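Local coordinates for putative Transcriptional Regulator (Rhodococcus sp., PDB 2IA2), which probably regulates transcription as an IclR-family protein, binding DNA through its helix-turn-helix domain and perhaps a small effector through its GAF-like C-terminal domain, at residues 62-66 against 76-82; 226-230 against 249-253; 25-30 against 42-46; 211-215 against 245-249. All blocks are in the same frame, centred on the assembly; numbering follows the deposited sequence.

Contact 1. Residues 62-66 against 76-82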
loop_
_atom_site.group_PDB
_atom_site.type_symbol
_atom_site.label_atom_id
_atom_site.label_comp_id
_atom_site.label_asym_id
_atom_site.label_seq_id
_atom_site.Cartn_x
_atom_site.Cartn_y
_atom_site.Cartn_z
ATOM N N GLU A 62 14.809 -9.871 21.685
ATOM C CA GLU A 62 16.188 -10.070 21.267
ATOM C C GLU A 62 16.419 -9.613 19.814
ATOM O O GLU A 62 17.418 -8.945 19.512
ATOM C CB GLU A 62 16.589 -11.552 21.472
ATOM C CG GLU A 62 18.079 -11.809 21.467
ATOM C CD GLU A 62 18.523 -12.966 22.425
ATOM O OE1 GLU A 62 17.671 -13.704 23.043
ATOM O OE2 GLU A 62 19.768 -13.143 22.552
ATOM N N LEU A 63 15.488 -9.961 18.920
ATOM C CA LEU A 63 15.553 -9.579 17.522
ATOM C C LEU A 63 15.249 -8.105 17.274
ATOM O O LEU A 63 15.511 -7.608 16.188
ATOM C CB LEU A 63 14.619 -10.457 16.695
ATOM C CG LEU A 63 15.068 -11.915 16.607
ATOM C CD1 LEU A 63 14.063 -12.755 15.908
ATOM C CD2 LEU A 63 16.420 -12.000 15.843
ATOM N N GLY A 64 14.692 -7.388 18.243
ATOM C CA GLY A 64 14.464 -5.944 18.055
ATOM C C GLY A 64 13.114 -5.577 17.459
ATOM O O GLY A 64 12.855 -4.387 17.158
ATOM N N TYR A 65 12.235 -6.584 17.356
ATOM C CA TYR A 65 10.883 -6.413 16.834
ATOM C C TYR A 65 9.908 -6.045 17.942
ATOM O O TYR A 65 8.848 -5.427 17.678
ATOM C CB TYR A 65 10.400 -7.697 16.164
ATOM C CG TYR A 65 11.095 -7.969 14.851
ATOM C CD1 TYR A 65 12.001 -8.998 14.721
ATOM C CD2 TYR A 65 10.820 -7.207 13.729
ATOM C CE1 TYR A 65 12.646 -9.267 13.491
ATOM C CE2 TYR A 65 11.465 -7.461 12.501
ATOM C CZ TYR A 65 12.370 -8.482 12.392
ATOM O OH TYR A 65 13.010 -8.697 11.179
ATOM N N VAL A 66 10.258 -6.404 19.173
ATOM C CA VAL A 66 9.362 -6.149 20.305
ATOM C C VAL A 66 10.203 -5.449 21.323
ATOM O O VAL A 66 11.388 -5.713 21.399
ATOM C CB VAL A 66 8.731 -7.469 20.881
ATOM C CG1 VAL A 66 8.090 -7.267 22.220
ATOM C CG2 VAL A 66 7.662 -8.070 19.917
ATOM N N THR A 76 8.047 -2.518 17.824
ATOM C CA THR A 76 8.972 -1.462 17.479
ATOM C C THR A 76 8.862 -1.267 15.972
ATOM O O THR A 76 8.281 -2.125 15.288
ATOM C CB THR A 76 10.434 -1.888 17.743
ATOM O OG1 THR A 76 10.830 -2.808 16.728
ATOM C CG2 THR A 76 10.674 -2.484 19.149
ATOM N N PRO A 77 9.383 -0.140 15.427
ATOM C CA PRO A 77 9.381 0.106 13.968
ATOM C C PRO A 77 10.179 -0.864 13.140
ATOM O O PRO A 77 10.119 -0.802 11.923
ATOM C CB PRO A 77 10.004 1.521 13.829
ATOM C CG PRO A 77 10.693 1.783 15.173
ATOM C CD PRO A 77 9.933 0.994 16.195
ATOM N N ARG A 78 10.926 -1.784 13.755
ATOM C CA ARG A 78 11.644 -2.764 12.937
ATOM C C ARG A 78 10.696 -3.668 12.191
ATOM O O ARG A 78 11.029 -4.211 11.130
ATOM C CB ARG A 78 12.625 -3.568 13.788
ATOM C CG ARG A 78 13.524 -4.565 12.953
ATOM C CD ARG A 78 14.564 -5.291 13.822
ATOM N NE ARG A 78 15.314 -4.281 14.530
ATOM C CZ ARG A 78 16.627 -4.016 14.420
ATOM N NH1 ARG A 78 17.431 -4.715 13.631
ATOM N NH2 ARG A 78 17.133 -3.012 15.128
ATOM N N VAL A 79 9.482 -3.818 12.725
ATOM C CA VAL A 79 8.463 -4.630 12.061
ATOM C C VAL A 79 8.156 -4.134 10.655
ATOM O O VAL A 79 7.837 -4.920 9.793
ATOM C CB VAL A 79 7.153 -4.681 12.959
ATOM C CG1 VAL A 79 6.161 -5.707 12.436
ATOM C CG2 VAL A 79 7.586 -5.004 14.415
ATOM N N LEU A 80 8.259 -2.823 10.412
ATOM C CA LEU A 80 8.127 -2.274 9.049
ATOM C C LEU A 80 9.150 -2.781 8.048
ATOM O O LEU A 80 8.892 -2.739 6.845
ATOM C CB LEU A 80 8.127 -0.693 9.058
ATOM C CG LEU A 80 6.919 -0.100 9.816
ATOM C CD1 LEU A 80 7.067 1.464 9.895
ATOM C CD2 LEU A 80 5.619 -0.475 9.109
ATOM N N GLU A 81 10.306 -3.238 8.529
ATOM C CA GLU A 81 11.307 -3.799 7.642
ATOM C C GLU A 81 10.821 -5.099 6.953
ATOM O O GLU A 81 11.384 -5.553 5.940
ATOM C CB GLU A 81 12.638 -3.954 8.429
ATOM C CG GLU A 81 12.999 -2.569 9.183
ATOM C CD GLU A 81 14.494 -2.252 9.529
ATOM O OE1 GLU A 81 15.407 -2.689 8.784
ATOM O OE2 GLU A 81 14.740 -1.521 10.540
ATOM N N LEU A 82 9.754 -5.705 7.480
ATOM C CA LEU A 82 9.204 -6.907 6.881
ATOM C C LEU A 82 8.291 -6.523 5.704
ATOM O O LEU A 82 7.070 -6.555 5.853
ATOM C CB LEU A 82 8.445 -7.738 7.938
ATOM C CG LEU A 82 9.205 -8.163 9.230
ATOM C CD1 LEU A 82 8.266 -8.541 10.416
ATOM C CD2 LEU A 82 10.232 -9.270 8.976
HETATM O O HOH W 1 14.529 -1.880 16.650
#

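Contact 2. Residues 226-230 against 249-253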
loop_
_atom_site.group_PDB
_atom_site.type_symbol
_atom_site.label_atom_id
_atom_site.label_comp_id
_atom_site.label_asym_id
_atom_site.label_seq_id
_atom_site.Cartn_x
_atom_site.Cartn_y
_atom_site.Cartn_z
ATOM N N ALA A 226 -12.804 -3.036 -13.175
ATOM C CA ALA A 226 -13.659 -4.197 -13.346
ATOM C C ALA A 226 -12.794 -5.410 -13.690
ATOM O O ALA A 226 -11.757 -5.255 -14.304
ATOM C CB ALA A 226 -14.635 -3.948 -14.444
ATOM N N VAL A 227 -13.242 -6.611 -13.348
ATOM C CA VAL A 227 -12.532 -7.838 -13.723
ATOM C C VAL A 227 -13.510 -8.661 -14.590
ATOM O O VAL A 227 -14.682 -8.630 -14.334
ATOM C CB VAL A 227 -12.070 -8.614 -12.442
ATOM C CG1 VAL A 227 -13.251 -8.816 -11.438
ATOM C CG2 VAL A 227 -11.392 -9.941 -12.800
ATOM N N ASN A 228 -13.022 -9.355 -15.618
ATOM C CA ASN A 228 -13.882 -10.169 -16.453
ATOM C C ASN A 228 -13.355 -11.564 -16.681
ATOM O O ASN A 228 -12.219 -11.884 -16.309
ATOM C CB ASN A 228 -14.227 -9.449 -17.798
ATOM C CG ASN A 228 -13.258 -9.749 -18.935
ATOM O OD1 ASN A 228 -12.236 -10.403 -18.735
ATOM N ND2 ASN A 228 -13.583 -9.269 -20.157
ATOM N N ILE A 229 -14.229 -12.402 -17.241
ATOM C CA ILE A 229 -13.854 -13.619 -17.951
ATOM C C ILE A 229 -14.430 -13.401 -19.353
ATOM O O ILE A 229 -15.539 -12.933 -19.478
ATOM C CB ILE A 229 -14.525 -14.871 -17.346
ATOM C CG1 ILE A 229 -14.013 -15.129 -15.919
ATOM C CG2 ILE A 229 -14.291 -16.100 -18.248
ATOM C CD1 ILE A 229 -14.877 -16.085 -15.105
ATOM N N SER A 230 -13.680 -13.725 -20.402
ATOM C CA SER A 230 -14.202 -13.598 -21.755
ATOM C C SER A 230 -14.107 -14.959 -22.432
ATOM O O SER A 230 -13.107 -15.683 -22.267
ATOM C CB SER A 230 -13.386 -12.550 -22.544
ATOM O OG SER A 230 -14.058 -12.167 -23.749
ATOM N N LEU A 249 -15.669 -15.748 -10.700
ATOM C CA LEU A 249 -15.441 -14.333 -11.032
ATOM C C LEU A 249 -15.773 -13.415 -9.817
ATOM O O LEU A 249 -15.007 -12.517 -9.474
ATOM C CB LEU A 249 -16.256 -13.972 -12.282
ATOM C CG LEU A 249 -16.200 -12.473 -12.653
ATOM C CD1 LEU A 249 -14.806 -12.069 -13.013
ATOM C CD2 LEU A 249 -17.132 -12.165 -13.777
ATOM N N ARG A 250 -16.891 -13.680 -9.126
ATOM C CA ARG A 250 -17.264 -12.900 -7.939
ATOM C C ARG A 250 -16.241 -12.982 -6.834
ATOM O O ARG A 250 -15.899 -11.967 -6.185
ATOM C CB ARG A 250 -18.656 -13.315 -7.410
ATOM C CG ARG A 250 -19.809 -12.684 -8.159
ATOM C CD ARG A 250 -21.134 -13.130 -7.477
ATOM N NE ARG A 250 -22.333 -12.888 -8.283
ATOM C CZ ARG A 250 -23.000 -11.731 -8.274
ATOM N NH1 ARG A 250 -22.579 -10.704 -7.518
ATOM N NH2 ARG A 250 -24.075 -11.582 -9.041
ATOM N N VAL A 251 -15.735 -14.192 -6.607
ATOM C CA VAL A 251 -14.744 -14.413 -5.556
ATOM C C VAL A 251 -13.418 -13.727 -5.915
ATOM O O VAL A 251 -12.774 -13.157 -5.059
ATOM C CB VAL A 251 -14.580 -15.918 -5.233
ATOM C CG1 VAL A 251 -13.458 -16.130 -4.237
ATOM C CG2 VAL A 251 -15.910 -16.498 -4.603
ATOM N N THR A 252 -13.036 -13.746 -7.189
ATOM C CA THR A 252 -11.812 -13.104 -7.624
ATOM C C THR A 252 -11.916 -11.607 -7.417
ATOM O O THR A 252 -10.997 -11.007 -6.922
ATOM C CB THR A 252 -11.544 -13.455 -9.124
ATOM O OG1 THR A 252 -11.309 -14.854 -9.202
ATOM C CG2 THR A 252 -10.316 -12.723 -9.672
ATOM N N ALA A 253 -13.045 -11.006 -7.789
ATOM C CA ALA A 253 -13.253 -9.596 -7.631
ATOM C C ALA A 253 -13.042 -9.230 -6.155
ATOM O O ALA A 253 -12.329 -8.297 -5.864
ATOM C CB ALA A 253 -14.672 -9.213 -8.047
#

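Contact 3. Residues 25-30 against 42-46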
loop_
_atom_site.group_PDB
_atom_site.type_symbol
_atom_site.label_atom_id
_atom_site.label_comp_id
_atom_site.label_asym_id
_atom_site.label_seq_id
_atom_site.Cartn_x
_atom_site.Cartn_y
_atom_site.Cartn_z
ATOM N N ALA A 25 1.966 -14.767 14.945
ATOM C CA ALA A 25 0.696 -14.532 15.609
ATOM C C ALA A 25 0.884 -13.578 16.759
ATOM O O ALA A 25 -0.001 -12.777 17.043
ATOM C CB ALA A 25 0.034 -15.863 16.098
ATOM N N VAL A 26 2.026 -13.663 17.423
ATOM C CA VAL A 26 2.358 -12.734 18.490
ATOM C C VAL A 26 2.503 -11.281 17.934
ATOM O O VAL A 26 1.936 -10.336 18.465
ATOM C CB VAL A 26 3.627 -13.198 19.287
ATOM C CG1 VAL A 26 4.135 -12.104 20.204
ATOM C CG2 VAL A 26 3.376 -14.538 20.086
ATOM N N ILE A 27 3.188 -11.107 16.816
ATOM C CA ILE A 27 3.334 -9.763 16.234
ATOM C C ILE A 27 1.938 -9.276 15.854
ATOM O O ILE A 27 1.606 -8.120 16.137
ATOM C CB ILE A 27 4.209 -9.775 14.925
ATOM C CG1 ILE A 27 5.667 -10.076 15.266
ATOM C CG2 ILE A 27 4.078 -8.449 14.148
ATOM C CD1 ILE A 27 6.564 -10.290 14.044
ATOM N N ARG A 28 1.112 -10.157 15.257
ATOM C CA ARG A 28 -0.234 -9.749 14.783
ATOM C C ARG A 28 -1.225 -9.414 15.924
ATOM O O ARG A 28 -2.274 -8.792 15.674
ATOM C CB ARG A 28 -0.911 -10.877 13.938
ATOM C CG ARG A 28 -0.221 -11.245 12.652
ATOM C CD ARG A 28 -0.611 -10.451 11.480
ATOM N NE ARG A 28 -2.063 -10.297 11.257
ATOM C CZ ARG A 28 -2.756 -10.945 10.319
ATOM N NH1 ARG A 28 -2.160 -11.840 9.551
ATOM N NH2 ARG A 28 -4.050 -10.690 10.151
ATOM N N CYS A 29 -0.941 -9.847 17.139
ATOM C CA CYS A 29 -1.902 -9.623 18.228
ATOM C C CYS A 29 -1.924 -8.171 18.751
ATOM O O CYS A 29 -2.823 -7.812 19.490
ATOM C CB CYS A 29 -1.770 -10.684 19.365
ATOM S SG CYS A 29 -0.525 -10.205 20.586
ATOM N N PHE A 30 -0.968 -7.337 18.329
ATOM C CA PHE A 30 -1.024 -5.875 18.553
ATOM C C PHE A 30 -1.863 -5.109 17.514
ATOM O O PHE A 30 -1.830 -5.382 16.315
ATOM C CB PHE A 30 0.410 -5.313 18.680
ATOM C CG PHE A 30 1.234 -6.057 19.717
ATOM C CD1 PHE A 30 1.966 -7.157 19.355
ATOM C CD2 PHE A 30 1.206 -5.690 21.071
ATOM C CE1 PHE A 30 2.693 -7.927 20.294
ATOM C CE2 PHE A 30 1.951 -6.448 22.057
ATOM C CZ PHE A 30 2.704 -7.534 21.659
ATOM N N VAL A 42 -1.004 -11.527 25.973
ATOM C CA VAL A 42 -0.482 -12.041 24.710
ATOM C C VAL A 42 -0.788 -13.544 24.603
ATOM O O VAL A 42 -1.145 -14.012 23.515
ATOM C CB VAL A 42 1.059 -11.841 24.599
ATOM C CG1 VAL A 42 1.641 -12.675 23.496
ATOM C CG2 VAL A 42 1.402 -10.390 24.400
ATOM N N ALA A 43 -0.599 -14.298 25.704
ATOM C CA ALA A 43 -0.936 -15.743 25.733
ATOM C C ALA A 43 -2.405 -15.931 25.343
ATOM O O ALA A 43 -2.742 -16.732 24.443
ATOM C CB ALA A 43 -0.672 -16.355 27.146
ATOM N N ARG A 44 -3.283 -15.216 26.029
ATOM C CA ARG A 44 -4.722 -15.275 25.748
ATOM C C ARG A 44 -5.074 -14.953 24.305
ATOM O O ARG A 44 -5.907 -15.596 23.711
ATOM C CB ARG A 44 -5.464 -14.293 26.630
ATOM C CG ARG A 44 -6.996 -14.509 26.726
ATOM C CD ARG A 44 -7.672 -13.245 27.269
ATOM N NE ARG A 44 -9.081 -13.464 27.639
ATOM C CZ ARG A 44 -9.876 -12.531 28.221
ATOM N NH1 ARG A 44 -9.398 -11.310 28.502
ATOM N NH2 ARG A 44 -11.159 -12.803 28.528
ATOM N N ALA A 45 -4.445 -13.933 23.743
ATOM C CA ALA A 45 -4.762 -13.474 22.386
ATOM C C ALA A 45 -4.302 -14.439 21.278
ATOM O O ALA A 45 -4.830 -14.390 20.151
ATOM C CB ALA A 45 -4.142 -12.115 22.159
ATOM N N THR A 46 -3.336 -15.314 21.592
ATOM C CA THR A 46 -2.731 -16.164 20.600
ATOM C C THR A 46 -3.029 -17.632 20.905
ATOM O O THR A 46 -2.477 -18.543 20.234
ATOM C CB THR A 46 -1.205 -15.958 20.554
ATOM O OG1 THR A 46 -0.683 -16.168 21.862
ATOM C CG2 THR A 46 -0.820 -14.511 20.111
#

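Contact 4. Residues 211-215 against 245-249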
loop_
_atom_site.group_PDB
_atom_site.type_symbol
_atom_site.label_atom_id
_atom_site.label_comp_id
_atom_site.label_asym_id
_atom_site.label_seq_id
_atom_site.Cartn_x
_atom_site.Cartn_y
_atom_site.Cartn_z
ATOM N N SER A 211 -18.798 -12.192 -22.629
ATOM C CA SER A 211 -17.949 -11.669 -21.530
ATOM C C SER A 211 -18.807 -11.526 -20.335
ATOM O O SER A 211 -19.984 -11.218 -20.489
ATOM C CB SER A 211 -17.430 -10.287 -21.881
ATOM O OG SER A 211 -16.540 -10.407 -22.989
HETATM N N MSE A 212 -18.217 -11.685 -19.146
HETATM C CA MSE A 212 -18.916 -11.348 -17.899
HETATM C C MSE A 212 -17.971 -10.621 -16.958
HETATM O O MSE A 212 -16.796 -10.953 -16.925
HETATM C CB MSE A 212 -19.473 -12.598 -17.234
HETATM C CG MSE A 212 -18.439 -13.636 -16.822
HETATM SE SE MSE A 212 -18.813 -15.443 -17.682
HETATM C CE MSE A 212 -18.603 -14.942 -19.691
ATOM N N ALA A 213 -18.465 -9.631 -16.238
ATOM C CA ALA A 213 -17.595 -8.769 -15.444
ATOM C C ALA A 213 -18.210 -8.420 -14.103
ATOM O O ALA A 213 -19.432 -8.457 -13.935
ATOM C CB ALA A 213 -17.241 -7.481 -16.216
ATOM N N ALA A 214 -17.361 -8.045 -13.160
ATOM C CA ALA A 214 -17.792 -7.704 -11.824
ATOM C C ALA A 214 -16.957 -6.476 -11.403
ATOM O O ALA A 214 -15.833 -6.276 -11.898
ATOM C CB ALA A 214 -17.513 -8.846 -10.910
ATOM N N PRO A 215 -17.524 -5.619 -10.547
ATOM C CA PRO A 215 -16.772 -4.482 -10.019
ATOM C C PRO A 215 -15.650 -4.827 -9.057
ATOM O O PRO A 215 -15.722 -5.793 -8.258
ATOM C CB PRO A 215 -17.850 -3.670 -9.301
ATOM C CG PRO A 215 -18.914 -4.752 -8.881
ATOM C CD PRO A 215 -18.947 -5.611 -10.099
ATOM N N LEU A 245 -18.741 -20.224 -13.995
ATOM C CA LEU A 245 -17.737 -19.183 -14.205
ATOM C C LEU A 245 -18.032 -17.962 -13.354
ATOM O O LEU A 245 -17.108 -17.382 -12.795
ATOM C CB LEU A 245 -17.665 -18.709 -15.672
ATOM C CG LEU A 245 -17.383 -19.779 -16.754
ATOM C CD1 LEU A 245 -17.301 -19.161 -18.163
ATOM C CD2 LEU A 245 -16.157 -20.514 -16.406
ATOM N N ILE A 246 -19.294 -17.541 -13.298
ATOM C CA ILE A 246 -19.609 -16.293 -12.620
ATOM C C ILE A 246 -19.325 -16.409 -11.092
ATOM O O ILE A 246 -18.809 -15.492 -10.533
ATOM C CB ILE A 246 -21.054 -15.807 -12.931
ATOM C CG1 ILE A 246 -21.125 -15.333 -14.386
ATOM C CG2 ILE A 246 -21.525 -14.693 -11.884
ATOM C CD1 ILE A 246 -22.544 -15.136 -14.921
ATOM N N PRO A 247 -19.628 -17.559 -10.428
ATOM C CA PRO A 247 -19.267 -17.689 -8.991
ATOM C C PRO A 247 -17.793 -17.432 -8.698
ATOM O O PRO A 247 -17.468 -16.754 -7.736
ATOM C CB PRO A 247 -19.621 -19.160 -8.675
ATOM C CG PRO A 247 -20.786 -19.442 -9.640
ATOM C CD PRO A 247 -20.340 -18.771 -10.913
ATOM N N SER A 248 -16.912 -17.977 -9.526
ATOM C CA SER A 248 -15.476 -17.761 -9.356
ATOM C C SER A 248 -15.097 -16.327 -9.640
ATOM O O SER A 248 -14.305 -15.765 -8.928
ATOM C CB SER A 248 -14.691 -18.715 -10.273
ATOM O OG SER A 248 -14.951 -20.027 -9.865
ATOM N N LEU A 249 -15.669 -15.748 -10.700
ATOM C CA LEU A 249 -15.441 -14.333 -11.032
ATOM C C LEU A 249 -15.773 -13.415 -9.817
ATOM O O LEU A 249 -15.007 -12.517 -9.474
ATOM C CB LEU A 249 -16.256 -13.972 -12.282
ATOM C CG LEU A 249 -16.200 -12.473 -12.653
ATOM C CD1 LEU A 249 -14.806 -12.069 -13.013
ATOM C CD2 LEU A 249 -17.132 -12.165 -13.777
#

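Contact 1. Residues 62-66 against 76-82
Tyr65, Arg78 and Thr76 carry most of this contact. Tyr65 follows the end of helix 50-63. Its CA-to-CB bond points away from 76-82, but the ring reaches back to it. Arg78 CD lies over one face of the Tyr65 ring, 4.1 Å from the centroid, in a CH-pi contact. Apolar neighbours add to the packing: Tyr65 CD2 is 4.0 Å from Val79 CG2, and Tyr65 CE2 is 4.0 Å from Leu82 CD1. Thr76 joins the two backbones. Its N donates to Tyr65 O at 3.0 Å, and its OG1 donates to Gly64 O at 2.6 Å. The same Thr76 OG1 accepts from Arg78 N at 3.1 Å, forming an ST turn at the start of 77-81, which has helical backbone angles without the regular helix bonds. The Arg78 chain runs past Gly64, where a CB would clash with Arg78 NE. Gly64 also has positive phi and ends the helix in a Schellman motif. Water 1 bridges the two residues, donating to Gly64 O at 3.1 Å and accepting from Arg78 NH2 at 3.2 Å. Arg28 of the second subunit packs on Arg78 and makes a weak hydrogen bond to Tyr65 OH. The contact closes the base of the wing, the hairpin of strands 66-68 and 72-75, in a winged helix-turn-helix domain.

Contact 2. Residues 226-230 against 249-253
Leu249 opens the helical side and makes the broadest contact with the strand. Its CD1 lies 3.7 Å from Val227 O and 3.9 Å from Val227 CG1. Its CB meets Ile229 CD1 at 3.8 Å. One turn later, Thr252 turns its methyl to the strand, with CG2 at 4.3 Å from Val227 CG2. The hydroxyl of Thr252 bonds back to Ser248 O within the helix, so the methyl can serve the apolar interface. Ala253 completes the row. Its CB is 3.7 Å from Val227 CG1, and its N bonds to Leu249 O at 3.0 Å. The segment axes approach to 8.8 Å and run roughly antiparallel, with 151° between their directions. No hydrogen bond crosses the contact. Leu100 and Leu103 of helix 92-107 pack beside it, Leu100 on Val227 and Leu103 on Ile229 and Thr252. Strand 223-232 lies between strands 110-117 and 209-217, and its alternate residues Ala226 and Asn228 meet helix 149-156 instead.

Contact 3. Residues 25-30 against 42-46
The backbones approach at two places: the CA atoms of Ala25 and Thr46 are 6.3 Å apart, and so are those of Cys29 and Ala45. Residues 25-28 are helical, and Cys29 N donates to Val26 O at 3.2 Å. Residues 42-46 lie on helix 39-46. No hydrogen bond joins the two segments, and the interface is apolar. Thr46 OG1 donates to Val42 O at 2.8 Å, which satisfies the hydroxyl. Its CG2 instead packs on Ala25 O at 3.6 Å, Val26 CA at 4.0 Å and Cys29 CB at 4.0 Å. Cys29 CB also touches Ala45 CB at 3.9 Å. Val42 fills the other part, with CG1 at 4.2 Å from Val26 CG1 and CG2 at 4.2 Å from Phe30 CZ. Leu57 of helix 50-63 packs on both Val26 and Val42. The contact thus belongs to the three-helix core of the IclR helix-turn-helix domain, joining its first helix to its second.

Contact 4. Residues 211-215 against 245-249
Met212 and Leu249 do most of the work here, and their rotamers explain how. Met212 is a selenomethionine, consistent with the use of SAD phasing. Its chi1 is p and its chi2, at -123°, lies between wells. This course takes the chain along the start of the helix: CG is 4.0 Å from Ile246 CG1, and SE is 4.0 Å from Leu245 CB. Leu249 has chi1 t and chi2 p, which splays its two methyls across the sheet. Leu249 CD2 sits 3.6 Å from Met212 CG and 3.4 Å from Met212 O, while Leu249 CG lies 4.2 Å from Ala214 CB. The CA-to-CB bond of Ile246 points sideways, but chi1 m and chi2 t bring CG1 to Met212 CG. Leu245 stands at the N-cap position, and its O accepts from Leu249 N at 3.0 Å in the first helical turn. Met212 and Ala214 face the helix, whereas Ala213 points away and touches helix 149-156. Such a layer of apolar side chains between a helix and an antiparallel sheet fits the GAF-like fold of the IclR C-terminal domain.

Along the chain the order is contact 3, contact 1, and then the pair formed by contacts 2 and 4. Contacts 1 and 3 belong to the helix-turn-helix end, which probably binds DNA. Their centres are 15 Å apart, they touch through Val79 CG1 and Ile27 CG2 at 3.8 Å, and both meet the second subunit. Contacts 2 and 4 lie in the C-terminal domain, with centres only 4 Å apart. They share Leu249 of helix 246-264 and use neighbouring strands, 209-217 and 223-232, of one sheet. The two groups are separate, their centres being 35 to 41 Å apart. The dimer therefore involves the first group directly, while the second is buried in the C-terminal domain and no other chain touches its segments.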